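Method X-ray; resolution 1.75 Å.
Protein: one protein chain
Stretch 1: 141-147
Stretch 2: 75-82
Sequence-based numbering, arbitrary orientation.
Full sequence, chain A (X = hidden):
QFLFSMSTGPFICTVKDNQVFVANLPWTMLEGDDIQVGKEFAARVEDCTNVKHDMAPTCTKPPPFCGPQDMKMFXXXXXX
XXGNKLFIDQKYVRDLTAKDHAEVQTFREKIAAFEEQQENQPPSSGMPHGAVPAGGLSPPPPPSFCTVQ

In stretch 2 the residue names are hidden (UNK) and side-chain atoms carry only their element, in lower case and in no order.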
# COMPACT_ATOMS: atom_id res chain seq x y z
N PRO A 141 -4.44 -16.70 13.38
CA PRO A 141 -4.62 -15.38 13.98
C PRO A 141 -3.78 -14.47 13.07
O PRO A 141 -2.93 -14.95 12.33
CB PRO A 141 -3.97 -15.54 15.34
CG PRO A 141 -2.83 -16.45 15.04
CD PRO A 141 -3.45 -17.49 14.14
N PRO A 142 -4.01 -13.16 13.11
CA PRO A 142 -3.21 -12.29 12.24
C PRO A 142 -1.74 -12.27 12.70
O PRO A 142 -1.42 -12.64 13.84
CB PRO A 142 -3.90 -10.93 12.38
CG PRO A 142 -4.55 -11.01 13.72
CD PRO A 142 -5.07 -12.41 13.80
N PRO A 143 -0.82 -11.89 11.79
CA PRO A 143 0.59 -11.85 12.16
C PRO A 143 0.73 -11.04 13.45
O PRO A 143 -0.01 -10.07 13.65
CB PRO A 143 1.25 -11.16 10.97
CG PRO A 143 0.40 -11.62 9.82
CD PRO A 143 -1.03 -11.53 10.38
N SER A 144 1.65 -11.44 14.31
CA SER A 144 1.82 -10.74 15.58
C SER A 144 2.17 -9.26 15.39
O SER A 144 1.85 -8.44 16.24
CB SER A 144 2.89 -11.42 16.43
OG SER A 144 4.16 -11.37 15.81
N PHE A 145 2.80 -8.92 14.27
CA PHE A 145 3.16 -7.53 14.05
C PHE A 145 1.96 -6.61 13.83
O PHE A 145 2.11 -5.39 13.80
CB PHE A 145 4.18 -7.40 12.91
CG PHE A 145 3.73 -7.95 11.58
CD1 PHE A 145 2.61 -7.44 10.93
CD2 PHE A 145 4.47 -8.95 10.95
CE1 PHE A 145 2.24 -7.90 9.67
CE2 PHE A 145 4.10 -9.42 9.69
CZ PHE A 145 2.99 -8.90 9.05
N CYS A 146 0.78 -7.19 13.68
CA CYS A 146 -0.43 -6.39 13.50
C CYS A 146 -0.85 -5.75 14.82
O CYS A 146 -1.72 -4.89 14.84
CB CYS A 146 -1.57 -7.26 12.98
SG CYS A 146 -1.76 -7.44 11.17
N THR A 147 -0.23 -6.17 15.92
CA THR A 147 -0.55 -5.64 17.25
C THR A 147 0.49 -4.64 17.79
O THR A 147 1.68 -4.94 17.85
CB THR A 147 -0.72 -6.78 18.27
OG1 THR A 147 -1.82 -7.60 17.88
CG2 THR A 147 -0.99 -6.21 19.68
N UNK A 75 -3.29 -7.71 3.21
CA UNK A 75 -4.21 -7.13 4.18
C UNK A 75 -4.69 -8.17 5.18
O UNK A 75 -5.30 -9.16 4.80
c UNK A 75 -4.92 -5.52 2.39
o UNK A 75 -4.32 -4.50 2.73
c UNK A 75 -5.38 -6.52 3.43
n UNK A 75 -5.17 -5.82 1.12
N UNK A 76 -4.41 -7.92 6.46
CA UNK A 76 -4.79 -8.83 7.54
C UNK A 76 -5.80 -8.13 8.43
O UNK A 76 -6.10 -6.97 8.22
c UNK A 76 -2.39 -9.66 7.61
c UNK A 76 -1.23 -11.42 6.41
c UNK A 76 -0.20 -10.53 6.10
c UNK A 76 -2.32 -10.98 7.17
c UNK A 76 -0.27 -9.21 6.54
c UNK A 76 -3.57 -9.17 8.40
c UNK A 76 -1.36 -8.79 7.29
N UNK A 77 -6.32 -8.86 9.41
CA UNK A 77 -7.26 -8.29 10.36
C UNK A 77 -6.41 -7.47 11.32
O UNK A 77 -5.62 -8.02 12.09
c UNK A 77 -8.92 -10.15 10.24
c UNK A 77 -8.01 -9.37 11.16
c UNK A 77 -8.82 -8.72 12.28
N UNK A 78 -6.56 -6.15 11.25
CA UNK A 78 -5.80 -5.30 12.15
C UNK A 78 -4.68 -4.53 11.50
O UNK A 78 -4.24 -3.51 12.03
N UNK A 79 -4.19 -5.00 10.35
CA UNK A 79 -3.10 -4.29 9.70
C UNK A 79 -2.83 -4.70 8.26
O UNK A 79 -3.37 -5.71 7.78
s UNK A 79 -0.76 -5.89 10.33
c UNK A 79 -1.83 -4.42 10.54
N UNK A 80 -2.01 -3.91 7.57
CA UNK A 80 -1.65 -4.17 6.18
C UNK A 80 -0.16 -3.97 5.92
O UNK A 80 0.51 -3.18 6.60
o UNK A 80 -3.83 -3.40 5.31
c UNK A 80 -2.42 -3.23 5.23
N UNK A 81 0.34 -4.69 4.93
CA UNK A 81 1.72 -4.58 4.51
C UNK A 81 1.66 -4.16 3.05
O UNK A 81 0.94 -4.75 2.24
c UNK A 81 2.46 -5.94 4.60
c UNK A 81 3.90 -5.78 4.10
c UNK A 81 2.44 -6.45 6.03
N UNK A 82 2.40 -3.11 2.71
CA UNK A 82 2.45 -2.62 1.34
C UNK A 82 3.94 -2.50 1.05
O UNK A 82 4.67 -1.80 1.77
c UNK A 82 1.30 0.82 -0.08
c UNK A 82 0.97 -1.42 -1.14
c UNK A 82 1.81 -0.62 -0.17
c UNK A 82 1.76 -1.26 1.22
O HOH W 1 -4.22 -3.63 14.83

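Position 75 carries four side-chain atoms: two carbons, the second bearing one oxygen and one nitrogen. That is a carboxamide. The CA-to-CB bond points away from stretch 1, and nothing there is touched. The residue is Asn75.

Position 76 has seven carbons, one leading into a six-membered ring. No oxygen sits on the ring, which rules out tyrosine. One face is covered by Pro143, whose CG lies 3.7 Å from the ring centroid and almost on the ring normal. This is a CH-pi contact. The residue is Phe76. Its CE2 also lies 4.1 Å from CZ of Phe145, and its CB lies 3.7 Å from SG of Cys146.

Position 77 has three carbons, one carrying the other two. The branch starts at CB, and its CA-to-CB bond points sideways. The residue is Val77. Its closest approach to stretch 1 is through the backbone, with O 3.4 Å from CB of Pro142.

Position 78 has no side-chain atoms, so it is Gly78. Phi is 108° and psi -22°. An ideal CB would be jammed against the carbonyl O of Val77, and would also lie 3.8 Å from CB of Cys146.

Position 79 has one carbon followed by one sulfur. The sulfur is 2.0 Å from SG of Cys146, a covalent distance. The residue is Cys79, and the bond is a disulfide with chi3 of -77°. Its SG also lies at the edge of the Phe145 ring, 3.7 Å from CE1 of Phe145.

Position 80 has one carbon and one oxygen, and points away from stretch 1. The residue is Ser80. Its OG donates a hydrogen bond to OD1 of Asn75 at 2.8 Å, within its own stretch.

Position 81 has three carbons, again branched at CB. It points toward stretch 1. The residue is Val81, with CG2 3.9 Å from CE1 of Phe145.

Position 82 has four carbons, forked at the second. It is out of reach of stretch 1. The residue is Leu82.

The contact is a covalent link set among apolar side chains. The disulfide joins residues far apart in sequence. Pro143 and Phe145 pack against Phe76, and Phe145 also reaches Cys79 and Val81. No direct hydrogen bond crosses between the stretches. One water bridges them instead, donating to O of Gly78 and to O of Cys146, each 2.8 Å from the water O. Two carbonyl oxygens cannot hydrogen-bond each other, so the water supplies the protons.

Stretch 2 (75-82) NFVGCSVL
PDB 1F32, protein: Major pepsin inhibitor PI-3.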